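Local coordinates for protein IclR family transcriptional regulator (PDB 5WHM) that probably represses transcription as an IclR-type regulator, using an N-terminal helix-turn-helix domain to bind DNA and a GAF-like C-terminal domain that in relatives senses small molecules, at residues L8-E12 against A27-E31; Y114-A118 against F240-R244; M108-D113 against D133-E138; I100-A104 against I262-V266. One frame throughout, in Å; residues are numbered along the deposited sequence.

How the contacts relate
From the N terminus, contact 1 closes first: it bridges only 14 residues and lays the N-terminal loop against the first long helix of the helix-turn-helix domain. The other three lie in the GAF-like C-terminal domain, and all use helix 101-115. Contact 4 closes the longest loop, joining the start of that helix to the end of helix 244-265, and encloses contacts 2 and 3. These two cross, since their segments alternate along the chain: contact 3 ties helix 101-115 to strand 128-135, contact 2 ties its end to the loop after strand 229-238. Contacts 3 and 4 meet in the Asp133–Arg101 salt bridge. Contact 1 lies about 34 Å or more, centre to centre, from the rest.

Contact 1. Residues L8-E12 against A27-E31; sequences LTPLE and ARGLE. With ACY (acetic acid), chain K.
Pro10 and Leu11, in the middle of a type I beta turn from Thr9 to Glu12, face the helical residues Ala27 and Arg28, with CA atoms 6.7 Å apart for Pro10–Ala27 and 6.9 Å for Leu11–Arg28. The turn is closed by Glu12 N to Thr9 O, and Thr9 OG1 hydrogen-bonds Glu12 OE1 on the side away from the helix. Leu11 does most of the touching. Its CG stands anti to the carbonyl carbon (chi1 -64°), and the two methyls divide the work: CD1 lies 3.7 Å from Glu31 CG, while CD2 reaches Arg28 CG at 4.0 Å and Ala27 CB at 4.3 Å. The helix is 24-33, the first long helix of the winged helix-turn-helix domain; Leu69 of the second subunit packs on both Pro10 and Ala27, so the N-terminal loop also touches the partner subunit. Glu31 runs past Leu11 in the opposite direction and bends at chi2 (49°), which brings OE1 to the CG corner of the proline ring, 3.1 Å from Pro10 CG, the two side chains crossing at about a right angle. The charge of that carboxylate is met elsewhere, in a salt bridge from Glu31 OE1 to Arg126, whose side chain also touches Pro10. Extended from CG to NE, Arg28 offers its aliphatic part to Leu11 and sends NH1 to the O atom of a bound acetic acid molecule, probably from the crystallisation liquor, at 3.0 Å.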
loop_
_atom_site.group_PDB
_atom_site.type_symbol
_atom_site.label_atom_id
_atom_site.label_comp_id
_atom_site.label_asym_id
_atom_site.label_seq_id
_atom_site.Cartn_x
_atom_site.Cartn_y
_atom_site.Cartn_z
ATOM N N LEU C 8 -10.466 17.232 6.115
ATOM C CA LEU C 8 -9.664 16.823 7.261
ATOM C C LEU C 8 -10.492 16.156 8.345
ATOM O O LEU C 8 -9.957 15.344 9.108
ATOM C CB LEU C 8 -8.958 18.040 7.876
ATOM C CG LEU C 8 -8.085 18.875 6.944
ATOM C CD1 LEU C 8 -7.506 20.069 7.681
ATOM C CD2 LEU C 8 -6.980 18.038 6.349
ATOM N N THR C 9 -11.775 16.502 8.448
ATOM C CA THR C 9 -12.670 15.977 9.481
ATOM C C THR C 9 -13.967 15.499 8.839
ATOM O O THR C 9 -15.030 16.117 9.015
ATOM C CB THR C 9 -12.963 17.045 10.532
ATOM O OG1 THR C 9 -13.563 18.169 9.882
ATOM C CG2 THR C 9 -11.680 17.487 11.220
ATOM N N PRO C 10 -13.921 14.392 8.092
ATOM C CA PRO C 10 -15.105 13.967 7.330
ATOM C C PRO C 10 -16.271 13.502 8.189
ATOM O O PRO C 10 -17.381 13.349 7.655
ATOM C CB PRO C 10 -14.573 12.823 6.459
ATOM C CG PRO C 10 -13.381 12.321 7.172
ATOM C CD PRO C 10 -12.783 13.478 7.895
ATOM N N LEU C 11 -16.079 13.267 9.483
ATOM C CA LEU C 11 -17.198 12.824 10.301
ATOM C C LEU C 11 -17.894 14.003 10.981
ATOM O O LEU C 11 -18.837 13.797 11.755
ATOM C CB LEU C 11 -16.735 11.775 11.326
ATOM C CG LEU C 11 -16.197 10.431 10.745
ATOM C CD1 LEU C 11 -16.346 9.297 11.741
ATOM C CD2 LEU C 11 -16.833 10.051 9.415
ATOM N N GLU C 12 -17.473 15.227 10.665
ATOM C CA GLU C 12 -18.083 16.462 11.163
ATOM C C GLU C 12 -19.589 16.517 10.934
ATOM O O GLU C 12 -20.139 15.744 10.140
ATOM C CB GLU C 12 -17.440 17.664 10.482
ATOM C CG GLU C 12 -17.793 17.757 8.993
ATOM C CD GLU C 12 -17.137 18.944 8.299
ATOM O OE1 GLU C 12 -15.928 19.165 8.528
ATOM O OE2 GLU C 12 -17.826 19.655 7.532
ATOM N N ALA C 27 -17.691 7.113 4.245
ATOM C CA ALA C 27 -16.765 7.924 5.038
ATOM C C ALA C 27 -16.485 7.278 6.388
ATOM O O ALA C 27 -15.342 7.262 6.853
ATOM C CB ALA C 27 -17.321 9.340 5.232
ATOM N N ARG C 28 -17.519 6.729 7.035
ATOM C CA ARG C 28 -17.326 6.194 8.378
ATOM C C ARG C 28 -16.463 4.936 8.349
ATOM O O ARG C 28 -15.632 4.724 9.238
ATOM C CB ARG C 28 -18.675 5.888 9.028
ATOM C CG ARG C 28 -19.509 7.106 9.451
ATOM C CD ARG C 28 -20.852 6.599 10.013
ATOM N NE ARG C 28 -21.589 7.743 10.526
ATOM C CZ ARG C 28 -22.816 7.689 11.016
ATOM N NH1 ARG C 28 -23.468 6.529 11.049
ATOM N NH2 ARG C 28 -23.373 8.795 11.458
ATOM N N GLY C 29 -16.675 4.069 7.356
ATOM C CA GLY C 29 -15.832 2.886 7.231
ATOM C C GLY C 29 -14.380 3.219 6.934
ATOM O O GLY C 29 -13.468 2.581 7.469
ATOM N N LEU C 30 -14.138 4.213 6.071
ATOM C CA LEU C 30 -12.743 4.578 5.795
ATOM C C LEU C 30 -12.099 5.232 7.010
ATOM O O LEU C 30 -10.900 5.033 7.261
ATOM C CB LEU C 30 -12.661 5.509 4.591
ATOM C CG LEU C 30 -12.970 4.765 3.284
ATOM C CD1 LEU C 30 -13.299 5.759 2.200
ATOM C CD2 LEU C 30 -11.772 3.959 2.861
ATOM N N GLU C 31 -12.879 5.989 7.785
ATOM C CA GLU C 31 -12.374 6.540 9.041
ATOM C C GLU C 31 -11.996 5.424 10.022
ATOM O O GLU C 31 -11.001 5.539 10.747
ATOM C CB GLU C 31 -13.440 7.456 9.629
ATOM C CG GLU C 31 -12.953 8.649 10.382
ATOM C CD GLU C 31 -11.877 9.482 9.655
ATOM O OE1 GLU C 31 -12.028 9.848 8.472
ATOM O OE2 GLU C 31 -10.872 9.787 10.301
HETATM C C ACY K . -23.040 2.830 9.434
HETATM O O ACY K . -23.004 4.072 9.446
HETATM O OXT ACY K . -23.487 1.983 10.266
HETATM C CH3 ACY K . -22.465 2.314 8.200
#

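Contact 2. Residues Y114-A118 against F240-R244; sequences YAKAA and FQLPR
Gln241 reaches across to the end of helix 101-115 and puts its amide nitrogen among the last carbonyls there. Its CG stands opposite the backbone N (chi1 171°) and the chain stays extended beyond CG, so the carboxamide is carried straight out of the loop toward the other segment. NE2 gives a weak hydrogen bond to Ala115 O at 3.2 Å. A second bond, to Lys116 O, is modelled with NE2 only 2.4 Å from that oxygen, too short to be trusted in detail; the exact placing of the amide is therefore doubtful. Lys116 is where the helix ends: its phi is positive (52°), and past this break its carbonyl faces Gln241. Its CB comes within 3.3 Å of Gln241 NE2, whereas the rest of the side chain heads away and bends at chi4. The next residue, Ala117, contributes to a small apolar contact. Leu242 has CG anti to its carbonyl carbon (chi1 -64°), and its CD1 meets Ala117 CB at 3.8 Å; the other methyl, CD2, lies 4.3 Å from Ala115 O. The leucine packs beside Ala117 in the turn that leads from the helix toward strand 118-125. Pro243 is the N-cap of helix 244-265, whose Leu247 and Ile251 pack on Leu242 and Ala115, respectively, and Leu242 O accepts from Asn217 of strand 216-225. The two segments close one end of the layer between helices 101-115 and 244-265 and the antiparallel sheet of the GAF-like domain.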
loop_
_atom_site.group_PDB
_atom_site.type_symbol
_atom_site.label_atom_id
_atom_site.label_comp_id
_atom_site.label_asym_id
_atom_site.label_seq_id
_atom_site.Cartn_x
_atom_site.Cartn_y
_atom_site.Cartn_z
ATOM N N TYR C 114 25.699 11.720 -4.589
ATOM C CA TYR C 114 26.546 12.870 -4.287
ATOM C C TYR C 114 26.488 13.239 -2.812
ATOM O O TYR C 114 27.521 13.533 -2.196
ATOM C CB TYR C 114 26.142 14.075 -5.126
ATOM C CG TYR C 114 26.825 15.323 -4.620
ATOM C CD1 TYR C 114 28.185 15.531 -4.857
ATOM C CD2 TYR C 114 26.136 16.262 -3.852
ATOM C CE1 TYR C 114 28.833 16.665 -4.374
ATOM C CE2 TYR C 114 26.782 17.398 -3.356
ATOM C CZ TYR C 114 28.124 17.586 -3.630
ATOM O OH TYR C 114 28.752 18.697 -3.149
ATOM N N ALA C 115 25.292 13.247 -2.228
ATOM C CA ALA C 115 25.123 13.739 -0.867
ATOM C C ALA C 115 25.360 12.668 0.184
ATOM O O ALA C 115 25.375 12.999 1.382
ATOM C CB ALA C 115 23.712 14.315 -0.675
ATOM N N LYS C 116 25.488 11.404 -0.236
ATOM C CA LYS C 116 25.558 10.247 0.662
ATOM C C LYS C 116 24.400 10.254 1.658
ATOM O O LYS C 116 24.560 9.985 2.848
ATOM C CB LYS C 116 26.918 10.182 1.372
ATOM C CG LYS C 116 28.100 10.246 0.406
ATOM C CD LYS C 116 29.406 9.846 1.074
ATOM C CE LYS C 116 30.549 9.787 0.066
ATOM N NZ LYS C 116 30.213 8.905 -1.093
ATOM N N ALA C 117 23.206 10.546 1.148
ATOM C CA ALA C 117 22.046 10.688 2.008
ATOM C C ALA C 117 20.788 10.304 1.228
ATOM O O ALA C 117 20.776 10.301 -0.004
ATOM C CB ALA C 117 21.935 12.115 2.544
ATOM N N ALA C 118 19.713 10.031 1.957
ATOM C CA ALA C 118 18.462 9.610 1.328
ATOM C C ALA C 118 17.725 10.777 0.656
ATOM O O ALA C 118 17.613 11.875 1.216
ATOM C CB ALA C 118 17.557 8.949 2.366
ATOM N N PHE C 240 25.111 15.194 11.829
ATOM C CA PHE C 240 26.564 15.341 11.770
ATOM C C PHE C 240 27.075 15.252 10.335
ATOM O O PHE C 240 28.139 15.784 10.024
ATOM C CB PHE C 240 27.251 14.292 12.662
ATOM C CG PHE C 240 27.388 12.921 12.020
ATOM C CD1 PHE C 240 28.539 12.581 11.307
ATOM C CD2 PHE C 240 26.377 11.964 12.144
ATOM C CE1 PHE C 240 28.676 11.319 10.715
ATOM C CE2 PHE C 240 26.510 10.697 11.558
ATOM C CZ PHE C 240 27.656 10.381 10.842
ATOM N N GLN C 241 26.336 14.589 9.449
ATOM C CA GLN C 241 26.750 14.478 8.058
ATOM C C GLN C 241 26.267 15.642 7.205
ATOM O O GLN C 241 26.931 16.010 6.223
ATOM C CB GLN C 241 26.218 13.173 7.480
ATOM C CG GLN C 241 26.384 13.035 6.005
ATOM C CD GLN C 241 25.819 11.729 5.507
ATOM O OE1 GLN C 241 25.325 10.910 6.289
ATOM N NE2 GLN C 241 25.885 11.525 4.202
ATOM N N LEU C 242 25.132 16.237 7.571
ATOM C CA LEU C 242 24.473 17.281 6.782
ATOM C C LEU C 242 24.245 18.499 7.662
ATOM O O LEU C 242 23.119 18.765 8.089
ATOM C CB LEU C 242 23.140 16.790 6.210
ATOM C CG LEU C 242 23.195 15.639 5.203
ATOM C CD1 LEU C 242 21.795 15.116 4.925
ATOM C CD2 LEU C 242 23.845 16.114 3.914
ATOM N N PRO C 243 25.297 19.256 7.966
ATOM C CA PRO C 243 25.105 20.507 8.706
ATOM C C PRO C 243 24.251 21.494 7.924
ATOM O O PRO C 243 24.129 21.417 6.698
ATOM C CB PRO C 243 26.536 21.037 8.885
ATOM C CG PRO C 243 27.389 19.820 8.778
ATOM C CD PRO C 243 26.725 18.940 7.785
ATOM N N ARG C 244 23.678 22.457 8.661
ATOM C CA ARG C 244 22.901 23.533 8.041
ATOM C C ARG C 244 23.643 24.164 6.865
ATOM O O ARG C 244 23.073 24.343 5.779
ATOM C CB ARG C 244 22.565 24.592 9.099
ATOM C CG ARG C 244 22.168 25.956 8.529
ATOM C CD ARG C 244 21.863 26.970 9.632
ATOM N NE ARG C 244 20.691 26.605 10.437
ATOM C CZ ARG C 244 19.429 26.880 10.110
ATOM N NH1 ARG C 244 19.148 27.514 8.977
ATOM N NH2 ARG C 244 18.444 26.532 10.926
#

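Contact 3. Residues M108-D113 against D133-E138; sequences MQVLAD and DVVQGE
Gln109 sets CG opposite its backbone N (chi1 -175°) and then bends at chi2 (66°), bringing its amide across the side chain of Val135 to the backbone beyond. Val135 CG1 lies 3.2 Å from Gln109 OE1, and NE2 donates to Gln136 O at 3.2 Å from above the carbonyl plane. The same nitrogen also bonds Asp113 OD1, one helical turn on, at 2.6 Å. That oxygen takes a second, nearly straight bond from Glu138 N at 2.7 Å, the two donors arriving from opposite faces of the carboxylate plane. Helix 101-115 here lies across the six-stranded antiparallel sheet of the GAF-like domain, its short segment crossing strand 133-135 at 42° with the axes 8.9 Å apart. Ala112 CB packs on Val135 CG1 at 4.0 Å, and close backbones are possible where Gly137 passes: its CA is 3.4 Å from Ala112 O, in a CA-H...O contact. Selenomethionine Met108 bends at chi3 to lead CE toward Asp133 O, 4.0 Å away. The Asp133 carboxylate turns elsewhere, forming salt bridges with Arg101 and with Arg145 of the second subunit.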
loop_
_atom_site.group_PDB
_atom_site.type_symbol
_atom_site.label_atom_id
_atom_site.label_comp_id
_atom_site.label_asym_id
_atom_site.label_seq_id
_atom_site.Cartn_x
_atom_site.Cartn_y
_atom_site.Cartn_z
HETATM N N MSE C 108 17.140 11.483 -8.652
HETATM C CA MSE C 108 17.238 11.395 -7.198
HETATM C C MSE C 108 18.444 10.553 -6.797
HETATM O O MSE C 108 19.088 10.801 -5.772
HETATM C CB MSE C 108 15.948 10.797 -6.609
HETATM C CG MSE C 108 14.761 11.744 -6.689
HETATM SE SE MSE C 108 13.005 10.805 -6.514
HETATM C CE MSE C 108 13.210 9.995 -4.755
ATOM N N GLN C 109 18.727 9.531 -7.608
ATOM C CA GLN C 109 19.872 8.673 -7.326
ATOM C C GLN C 109 21.181 9.452 -7.421
ATOM O O GLN C 109 22.048 9.324 -6.548
ATOM C CB GLN C 109 19.868 7.476 -8.277
ATOM C CG GLN C 109 20.955 6.447 -7.998
ATOM C CD GLN C 109 20.753 5.746 -6.673
ATOM O OE1 GLN C 109 19.833 4.957 -6.521
ATOM N NE2 GLN C 109 21.616 6.033 -5.708
ATOM N N VAL C 110 21.326 10.295 -8.452
ATOM C CA VAL C 110 22.519 11.134 -8.598
ATOM C C VAL C 110 22.703 12.037 -7.383
ATOM O O VAL C 110 23.815 12.181 -6.860
ATOM C CB VAL C 110 22.437 11.951 -9.905
ATOM C CG1 VAL C 110 23.554 13.012 -9.969
ATOM C CG2 VAL C 110 22.493 11.020 -11.114
ATOM N N LEU C 111 21.622 12.663 -6.912
ATOM C CA LEU C 111 21.746 13.540 -5.751
ATOM C C LEU C 111 22.053 12.744 -4.490
ATOM O O LEU C 111 22.921 13.132 -3.697
ATOM C CB LEU C 111 20.478 14.362 -5.567
ATOM C CG LEU C 111 20.527 15.275 -4.329
ATOM C CD1 LEU C 111 21.757 16.239 -4.375
ATOM C CD2 LEU C 111 19.250 16.042 -4.164
ATOM N N ALA C 112 21.336 11.626 -4.286
ATOM C CA ALA C 112 21.598 10.764 -3.136
ATOM C C ALA C 112 23.046 10.266 -3.127
ATOM O O ALA C 112 23.677 10.229 -2.068
ATOM C CB ALA C 112 20.611 9.580 -3.119
ATOM N N ASP C 113 23.584 9.869 -4.291
ATOM C CA ASP C 113 24.967 9.405 -4.354
ATOM C C ASP C 113 25.925 10.536 -4.007
ATOM O O ASP C 113 26.858 10.353 -3.221
ATOM C CB ASP C 113 25.311 8.857 -5.745
ATOM C CG ASP C 113 24.618 7.519 -6.062
ATOM O OD1 ASP C 113 24.019 6.868 -5.159
ATOM O OD2 ASP C 113 24.670 7.138 -7.255
ATOM N N ASP C 133 8.365 7.529 -2.891
ATOM C CA ASP C 133 9.583 6.921 -3.386
ATOM C C ASP C 133 10.730 7.440 -2.522
ATOM O O ASP C 133 10.663 8.557 -1.986
ATOM C CB ASP C 133 9.834 7.206 -4.883
ATOM C CG ASP C 133 10.736 6.143 -5.518
ATOM O OD1 ASP C 133 11.063 6.230 -6.713
ATOM O OD2 ASP C 133 11.111 5.176 -4.811
ATOM N N VAL C 134 11.722 6.585 -2.318
ATOM C CA VAL C 134 12.903 6.874 -1.509
ATOM C C VAL C 134 14.078 6.203 -2.192
ATOM O O VAL C 134 14.003 5.020 -2.547
ATOM C CB VAL C 134 12.819 6.341 -0.060
ATOM C CG1 VAL C 134 14.045 6.820 0.748
ATOM C CG2 VAL C 134 11.554 6.732 0.613
ATOM N N VAL C 135 15.171 6.932 -2.337
ATOM C CA VAL C 135 16.398 6.411 -2.915
ATOM C C VAL C 135 17.524 6.741 -1.954
ATOM O O VAL C 135 17.600 7.866 -1.448
ATOM C CB VAL C 135 16.650 7.019 -4.306
ATOM C CG1 VAL C 135 18.088 6.904 -4.688
ATOM C CG2 VAL C 135 15.761 6.326 -5.335
ATOM N N GLN C 136 18.381 5.766 -1.683
ATOM C CA GLN C 136 19.529 5.965 -0.816
ATOM C C GLN C 136 20.807 6.018 -1.635
ATOM O O GLN C 136 20.954 5.301 -2.637
ATOM C CB GLN C 136 19.619 4.856 0.215
ATOM C CG GLN C 136 18.429 4.863 1.100
ATOM C CD GLN C 136 18.790 4.854 2.564
ATOM O OE1 GLN C 136 18.005 5.300 3.408
ATOM N NE2 GLN C 136 19.972 4.330 2.881
ATOM N N GLY C 137 21.735 6.858 -1.196
ATOM C CA GLY C 137 23.017 6.918 -1.862
ATOM C C GLY C 137 23.670 5.555 -1.915
ATOM O O GLY C 137 23.488 4.744 -1.002
ATOM N N GLU C 138 24.389 5.268 -2.997
ATOM C CA GLU C 138 25.257 4.098 -3.021
ATOM C C GLU C 138 26.173 4.128 -1.803
ATOM O O GLU C 138 26.798 5.150 -1.509
ATOM C CB GLU C 138 26.074 4.086 -4.316
ATOM C CG GLU C 138 26.795 2.778 -4.608
ATOM C CD GLU C 138 27.453 2.775 -5.977
ATOM O OE1 GLU C 138 27.743 3.876 -6.502
ATOM O OE2 GLU C 138 27.674 1.672 -6.529
#

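Contact 4. Residues I100-A104 against I262-V266; sequences IRTVA and ISSAV
Apolar contacts alone join the two segments, in two groups that follow the antiparallel run of the helices: Ala104 lies opposite Ile262, with CA atoms 5.8 Å apart, and Ile100 opposite Val266. In the first group Ile262, its CG1 anti to the carbonyl carbon and the chain extended to CD1 (chi2 175°), lays CD1 on Ala104 CB at 3.8 Å. Val103 CG1, placed opposite its own backbone N (chi1 168°), sits between Ile262 and Ala265 of the other helix, 3.6 Å from Ala265 CB and 4.2 Å from Ile262 CA. In the second, Ile100 stretches out so that CD1 reaches Val266 CG1 at 3.8 Å, the two side chains crossing at about a right angle; the same methyl lies 4.3 Å from Ile262 CG2. Val266 is poorly ordered, so this end is less sharply defined. Polar groups work within each segment: Ile100 O accepts from both Val103 N and Ala104 N, and Ile262 O from Ala265 N and Val266 N. Arg101 NH1 bonds Met143 O of the second subunit. On the sheet side, Leu231 of strand 229-238 packs on Ile100, and Phe233 on Ala104 and Ile262. With only apolar atoms meeting, the start of helix 101-115 and the end of helix 244-265 are joined by van der Waals packing, buried at Ile100, Ala104 and Ile262 and more open at Ala265, without a directional bond to fix their register.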
loop_
_atom_site.group_PDB
_atom_site.type_symbol
_atom_site.label_atom_id
_atom_site.label_comp_id
_atom_site.label_asym_id
_atom_site.label_seq_id
_atom_site.Cartn_x
_atom_site.Cartn_y
_atom_site.Cartn_z
ATOM N N ILE C 100 5.932 8.971 -12.851
ATOM C CA ILE C 100 6.903 10.041 -12.647
ATOM C C ILE C 100 8.208 9.493 -12.087
ATOM O O ILE C 100 9.267 10.092 -12.297
ATOM C CB ILE C 100 6.314 11.158 -11.744
ATOM C CG1 ILE C 100 7.292 12.346 -11.715
ATOM C CG2 ILE C 100 6.047 10.638 -10.335
ATOM C CD1 ILE C 100 6.651 13.643 -11.400
ATOM N N ARG C 101 8.175 8.319 -11.432
ATOM C CA ARG C 101 9.412 7.699 -10.949
ATOM C C ARG C 101 10.418 7.462 -12.057
ATOM O O ARG C 101 11.621 7.466 -11.792
ATOM C CB ARG C 101 9.153 6.356 -10.254
ATOM C CG ARG C 101 8.382 6.419 -8.946
ATOM C CD ARG C 101 8.143 4.969 -8.430
ATOM N NE ARG C 101 9.446 4.367 -8.194
ATOM C CZ ARG C 101 9.731 3.073 -8.303
ATOM N NH1 ARG C 101 8.787 2.175 -8.645
ATOM N NH2 ARG C 101 10.974 2.681 -8.081
ATOM N N THR C 102 9.975 7.199 -13.290
ATOM C CA THR C 102 10.978 6.933 -14.320
ATOM C C THR C 102 11.774 8.183 -14.681
ATOM O O THR C 102 12.887 8.068 -15.198
ATOM C CB THR C 102 10.338 6.347 -15.583
ATOM O OG1 THR C 102 9.562 7.360 -16.238
ATOM C CG2 THR C 102 9.437 5.117 -15.229
ATOM N N VAL C 103 11.230 9.369 -14.443
ATOM C CA VAL C 103 12.002 10.602 -14.608
ATOM C C VAL C 103 12.717 10.975 -13.320
ATOM O O VAL C 103 13.896 11.327 -13.331
ATOM C CB VAL C 103 11.065 11.739 -15.065
ATOM C CG1 VAL C 103 11.767 13.088 -14.954
ATOM C CG2 VAL C 103 10.579 11.478 -16.473
ATOM N N ALA C 104 12.010 10.913 -12.191
ATOM C CA ALA C 104 12.561 11.440 -10.944
ATOM C C ALA C 104 13.629 10.521 -10.369
ATOM O O ALA C 104 14.672 10.992 -9.906
ATOM C CB ALA C 104 11.450 11.645 -9.918
ATOM N N ILE C 262 13.334 17.683 -13.128
ATOM C CA ILE C 262 12.149 16.817 -13.113
ATOM C C ILE C 262 10.971 17.535 -13.756
ATOM O O ILE C 262 10.262 16.978 -14.604
ATOM C CB ILE C 262 11.821 16.381 -11.672
ATOM C CG1 ILE C 262 12.957 15.529 -11.106
ATOM C CG2 ILE C 262 10.487 15.594 -11.635
ATOM C CD1 ILE C 262 12.772 15.165 -9.658
ATOM N N SER C 263 10.784 18.809 -13.386
ATOM C CA SER C 263 9.667 19.611 -13.869
ATOM C C SER C 263 9.703 19.786 -15.386
ATOM O O SER C 263 8.654 19.790 -16.043
ATOM C CB SER C 263 9.687 20.968 -13.169
ATOM O OG SER C 263 8.657 21.785 -13.670
ATOM N N SER C 264 10.894 19.907 -15.967
ATOM C CA SER C 264 10.970 20.081 -17.413
ATOM C C SER C 264 10.792 18.774 -18.178
ATOM O O SER C 264 10.447 18.813 -19.361
ATOM C CB SER C 264 12.300 20.737 -17.795
ATOM O OG SER C 264 13.388 20.006 -17.265
ATOM N N ALA C 265 11.024 17.627 -17.537
ATOM C CA ALA C 265 10.941 16.336 -18.212
ATOM C C ALA C 265 9.572 15.676 -18.088
ATOM O O ALA C 265 9.244 14.803 -18.900
ATOM C CB ALA C 265 12.012 15.389 -17.668
ATOM N N VAL C 266 8.767 16.063 -17.105
ATOM C CA VAL C 266 7.377 15.646 -17.018
ATOM C C VAL C 266 6.495 16.884 -17.166
ATOM O O VAL C 266 6.309 17.654 -16.227
ATOM C CB VAL C 266 7.083 14.880 -15.708
ATOM C CG1 VAL C 266 7.428 15.679 -14.457
ATOM C CG2 VAL C 266 5.630 14.392 -15.677
#